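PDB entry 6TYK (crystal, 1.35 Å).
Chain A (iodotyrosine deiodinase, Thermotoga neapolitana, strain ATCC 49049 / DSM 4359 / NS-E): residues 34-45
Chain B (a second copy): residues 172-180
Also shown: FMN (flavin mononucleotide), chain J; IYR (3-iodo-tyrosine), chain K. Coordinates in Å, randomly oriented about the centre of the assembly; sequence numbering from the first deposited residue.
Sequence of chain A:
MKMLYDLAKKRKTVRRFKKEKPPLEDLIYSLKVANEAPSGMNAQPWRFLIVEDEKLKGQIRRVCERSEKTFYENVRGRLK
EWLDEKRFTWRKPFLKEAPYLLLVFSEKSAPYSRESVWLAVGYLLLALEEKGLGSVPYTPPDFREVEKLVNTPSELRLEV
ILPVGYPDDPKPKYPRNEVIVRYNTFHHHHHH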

# COMPACT_ATOMS: atom_id res chain seq x y z
N ALA A 34 7.99 -2.26 -7.78
CA ALA A 34 6.88 -1.43 -7.33
C ALA A 34 6.05 -0.94 -8.52
O ALA A 34 4.84 -0.84 -8.44
CB ALA A 34 7.40 -0.25 -6.55
N ASN A 35 6.73 -0.64 -9.61
CA ASN A 35 6.10 -0.07 -10.79
C ASN A 35 5.13 -1.05 -11.46
O ASN A 35 4.26 -0.64 -12.23
CB ASN A 35 7.19 0.35 -11.76
CG ASN A 35 6.66 1.14 -12.93
OD1 ASN A 35 6.03 2.19 -12.76
ND2 ASN A 35 6.96 0.68 -14.14
N GLU A 36 5.30 -2.33 -11.18
CA GLU A 36 4.39 -3.37 -11.67
C GLU A 36 3.08 -3.44 -10.90
O GLU A 36 2.15 -4.15 -11.31
CB GLU A 36 5.06 -4.74 -11.65
CG GLU A 36 6.14 -4.92 -12.69
CD GLU A 36 5.61 -4.76 -14.10
OE1 GLU A 36 4.47 -5.20 -14.37
OE2 GLU A 36 6.34 -4.20 -14.94
N ALA A 37 3.00 -2.72 -9.78
CA ALA A 37 1.79 -2.71 -8.97
C ALA A 37 0.60 -2.16 -9.72
O ALA A 37 0.74 -1.39 -10.67
CB ALA A 37 2.01 -1.90 -7.71
N PRO A 38 -0.60 -2.56 -9.28
CA PRO A 38 -1.81 -1.94 -9.81
C PRO A 38 -1.96 -0.51 -9.30
O PRO A 38 -1.30 -0.11 -8.34
CB PRO A 38 -2.92 -2.83 -9.25
CG PRO A 38 -2.35 -3.36 -7.96
CD PRO A 38 -0.89 -3.59 -8.27
N SER A 39 -2.81 0.26 -9.96
CA SER A 39 -3.12 1.60 -9.52
C SER A 39 -4.44 2.04 -10.11
O SER A 39 -4.88 1.50 -11.14
CB SER A 39 -2.01 2.59 -9.91
OG SER A 39 -1.80 2.61 -11.32
N GLY A 40 -5.06 3.04 -9.49
CA GLY A 40 -6.31 3.56 -9.99
C GLY A 40 -6.13 4.02 -11.42
O GLY A 40 -5.22 4.78 -11.73
N MET A 41 -7.02 3.54 -12.29
CA MET A 41 -6.97 3.84 -13.71
C MET A 41 -5.60 3.60 -14.36
O MET A 41 -5.28 4.18 -15.39
CB MET A 41 -7.48 5.26 -13.97
CG MET A 41 -8.95 5.40 -13.60
SD MET A 41 -9.84 6.51 -14.70
CE MET A 41 -11.50 6.45 -14.04
N ASN A 42 -4.84 2.68 -13.77
CA ASN A 42 -3.48 2.39 -14.24
C ASN A 42 -2.65 3.66 -14.43
O ASN A 42 -1.80 3.72 -15.31
CB ASN A 42 -3.49 1.54 -15.52
CG ASN A 42 -2.12 0.94 -15.82
OD1 ASN A 42 -1.39 0.58 -14.91
ND2 ASN A 42 -1.78 0.82 -17.09
N ALA A 43 -2.90 4.66 -13.59
CA ALA A 43 -2.20 5.93 -13.71
C ALA A 43 -0.72 5.83 -13.35
O ALA A 43 0.06 6.69 -13.73
CB ALA A 43 -2.88 6.97 -12.84
N GLN A 44 -0.35 4.80 -12.58
CA GLN A 44 1.02 4.67 -12.10
C GLN A 44 1.45 5.97 -11.45
O GLN A 44 2.43 6.60 -11.87
CB GLN A 44 1.96 4.27 -13.24
CG GLN A 44 1.54 2.95 -13.87
CD GLN A 44 2.04 2.78 -15.29
OE1 GLN A 44 3.23 2.81 -15.53
NE2 GLN A 44 1.12 2.57 -16.22
N PRO A 45 0.72 6.39 -10.42
CA PRO A 45 0.84 7.74 -9.85
C PRO A 45 2.01 7.93 -8.90
O PRO A 45 2.05 8.94 -8.22
CB PRO A 45 -0.47 7.90 -9.09
CG PRO A 45 -0.75 6.52 -8.59
CD PRO A 45 -0.34 5.62 -9.74
N PRO B 172 -5.75 -9.13 -20.71
CA PRO B 172 -4.32 -8.87 -20.53
C PRO B 172 -4.01 -7.74 -19.56
O PRO B 172 -4.78 -6.79 -19.41
CB PRO B 172 -3.86 -8.47 -21.94
CG PRO B 172 -4.87 -9.08 -22.85
CD PRO B 172 -6.17 -9.02 -22.12
N LYS B 173 -2.86 -7.84 -18.91
CA LYS B 173 -2.35 -6.77 -18.07
C LYS B 173 -2.19 -5.51 -18.93
O LYS B 173 -1.82 -5.60 -20.11
CB LYS B 173 -1.01 -7.16 -17.46
CG LYS B 173 -0.53 -6.22 -16.37
CD LYS B 173 0.64 -6.77 -15.57
CE LYS B 173 1.01 -5.79 -14.48
NZ LYS B 173 1.92 -6.37 -13.46
N TYR B 174 -2.50 -4.36 -18.36
CA TYR B 174 -2.28 -3.11 -19.07
C TYR B 174 -0.80 -2.76 -19.04
O TYR B 174 -0.04 -3.31 -18.25
CB TYR B 174 -3.11 -1.98 -18.46
CG TYR B 174 -4.61 -2.21 -18.50
CD1 TYR B 174 -5.20 -3.01 -19.48
CD2 TYR B 174 -5.43 -1.60 -17.58
CE1 TYR B 174 -6.58 -3.21 -19.49
CE2 TYR B 174 -6.80 -1.77 -17.60
CZ TYR B 174 -7.37 -2.58 -18.54
OH TYR B 174 -8.73 -2.74 -18.52
N PRO B 175 -0.37 -1.83 -19.90
CA PRO B 175 1.06 -1.54 -19.97
C PRO B 175 1.56 -0.89 -18.70
O PRO B 175 0.79 -0.40 -17.89
CB PRO B 175 1.14 -0.51 -21.10
CG PRO B 175 -0.06 -0.75 -21.92
CD PRO B 175 -1.14 -1.14 -20.94
N ARG B 176 2.88 -0.92 -18.55
CA ARG B 176 3.54 -0.14 -17.52
C ARG B 176 4.61 0.69 -18.18
O ARG B 176 5.47 0.16 -18.88
CB ARG B 176 4.18 -1.06 -16.49
CG ARG B 176 3.19 -1.83 -15.64
CD ARG B 176 2.29 -0.87 -14.84
NE ARG B 176 1.52 -1.58 -13.81
CZ ARG B 176 0.41 -2.28 -14.06
NH1 ARG B 176 -0.07 -2.36 -15.30
NH2 ARG B 176 -0.22 -2.89 -13.07
N ASN B 177 4.55 1.99 -17.99
CA ASN B 177 5.65 2.84 -18.39
C ASN B 177 6.86 2.53 -17.54
O ASN B 177 6.73 2.18 -16.38
CB ASN B 177 5.30 4.31 -18.22
CG ASN B 177 4.30 4.78 -19.24
OD1 ASN B 177 3.14 5.01 -18.91
ND2 ASN B 177 4.74 4.94 -20.48
N GLU B 178 8.04 2.66 -18.14
CA GLU B 178 9.29 2.49 -17.42
C GLU B 178 9.36 3.48 -16.26
O GLU B 178 8.82 4.58 -16.33
CB GLU B 178 10.45 2.73 -18.39
CG GLU B 178 11.73 2.00 -18.05
CD GLU B 178 12.77 2.13 -19.15
OE1 GLU B 178 12.68 3.09 -19.94
OE2 GLU B 178 13.67 1.27 -19.23
N VAL B 179 10.01 3.09 -15.17
CA VAL B 179 10.23 4.04 -14.10
C VAL B 179 11.24 5.09 -14.56
O VAL B 179 12.30 4.75 -15.08
CB VAL B 179 10.75 3.38 -12.82
CG1 VAL B 179 9.63 2.63 -12.12
CG2 VAL B 179 11.91 2.45 -13.13
N ILE B 180 10.89 6.35 -14.38
CA ILE B 180 11.82 7.43 -14.64
C ILE B 180 12.13 8.15 -13.34
O ILE B 180 11.31 8.88 -12.79
CB ILE B 180 11.27 8.43 -15.68
CG1 ILE B 180 11.03 7.71 -17.01
CG2 ILE B 180 12.25 9.58 -15.87
CD1 ILE B 180 10.40 8.60 -18.07
N1 FMN J . -10.70 -1.68 -11.00
C2 FMN J . -12.05 -1.64 -11.24
O2 FMN J . -12.50 -2.32 -12.15
N3 FMN J . -12.87 -0.84 -10.47
C4 FMN J . -12.35 -0.09 -9.45
O4 FMN J . -13.09 0.62 -8.76
C4A FMN J . -10.98 -0.13 -9.20
N5 FMN J . -10.45 0.63 -8.19
C5A FMN J . -9.09 0.56 -7.93
C6 FMN J . -8.57 1.30 -6.88
C7 FMN J . -7.21 1.25 -6.58
C7M FMN J . -6.70 2.06 -5.42
C8 FMN J . -6.38 0.45 -7.35
C8M FMN J . -4.92 0.37 -7.06
C9 FMN J . -6.90 -0.29 -8.41
C9A FMN J . -8.26 -0.25 -8.70
N10 FMN J . -8.79 -0.96 -9.76
C10 FMN J . -10.15 -0.93 -9.99
C1' FMN J . -7.91 -1.83 -10.61
C2' FMN J . -7.16 -0.93 -11.63
O2' FMN J . -8.00 -0.48 -12.69
C3' FMN J . -5.97 -1.72 -12.18
O3' FMN J . -5.07 -1.90 -11.11
C4' FMN J . -5.27 -1.05 -13.36
O4' FMN J . -6.14 -0.96 -14.46
C5' FMN J . -4.03 -1.83 -13.80
O5' FMN J . -4.38 -3.18 -14.04
P FMN J . -3.26 -4.23 -14.50
O1P FMN J . -2.52 -3.64 -15.69
O2P FMN J . -4.01 -5.48 -14.89
O3P FMN J . -2.37 -4.58 -13.33
N IYR K . -15.36 2.05 -9.75
CA IYR K . -15.63 2.21 -11.16
CB IYR K . -14.63 3.06 -11.96
CC IYR K . -13.20 2.67 -11.89
CD IYR K . -12.34 3.38 -11.07
CE IYR K . -10.98 3.08 -10.98
IE IYR K . -9.84 4.17 -9.72
CF IYR K . -10.46 2.04 -11.76
OF IYR K . -9.13 1.68 -11.76
CG IYR K . -11.31 1.31 -12.62
CH IYR K . -12.66 1.63 -12.66
C IYR K . -15.74 0.89 -11.90
O IYR K . -16.12 0.70 -13.05
OXT IYR K . -15.37 -0.19 -11.17
O HOH W 1 0.89 2.81 -19.06

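The two stretches bury 518 Å² between them, and most of their polar contacts pair side-chain donors or acceptors of one chain with backbone atoms of the other. A34(A) points its CB away and contributes from the backbone, its O accepting from A37(A) N (3.0 Å) to stabilise the turn that follows. N35(A), directed toward chain B with chi1 in the t well, makes the first direct link: its ND2 donates to N177(B) O at 2.7 Å, almost straight. The same side chain offers carbon as well, CB packing 3.4 Å from V179(B) CG1, so the short amide suits a place where a carbonyl and an aliphatic branch lie close together.

The CB of E36(A) points sideways, but its m, m rotamer brings the carboxylate nearer to chain B, where OE1 forms a salt bridge with K173(B) NZ (2.9 Å). The lysine reaches it through an all-t chain, and its NZ also donates to E36(A) O at 3.1 Å. A buried carboxylate is thus matched by an opposite charge.

Past this point the backbone turns its carbonyls to R176(B), the residue with the largest covered area in the contact. A37(A) has a small side chain pointing away, and its O receives R176(B) NH2 at 3.0 Å; weak bonds from NH2 to E36(A) O (3.2 Å) and from NE to N35(A) O (3.3 Å) add to this. The guanidinium also grips the FMN phosphate, with NH1 2.8 Å from O1P and NH2 2.7 Å from O3P. Its several N-H groups let one arginine join chain A carbonyls to the cofactor. P38(A) follows, its CA 3.7 Å from R176(B) NH2 and its CB 3.0 Å from FMN O3'.

S39(A), G40(A) and M41(A) leave the contact and serve the ligands and the loop. M41(A) N donates to IYR OF at 2.9 Å, while an ideal CB on G40(A) would be crowded by the iodine, IE, at 3.1 Å.

The chain returns at N42(A), whose side chain points toward chain B. Its ND2 donates to P175(B) O at 3.0 Å in a nearly linear bond and lies 3.4 Å from Y174(B) CB, while OD1 sits over one face of the R176(B) guanidinium. Q44(A) completes the contact. Its OE1 accepts from N177(B) N at 2.9 Å, and its NE2 donates both to N42(A) O (3.3 Å) and to a water, 2.9 Å from NE2, that donates in turn to N177(B) OD1. The backbone N of Q44(A) is anchored on S39(A) OG at 2.9 Å, tying the residue back to its own loop.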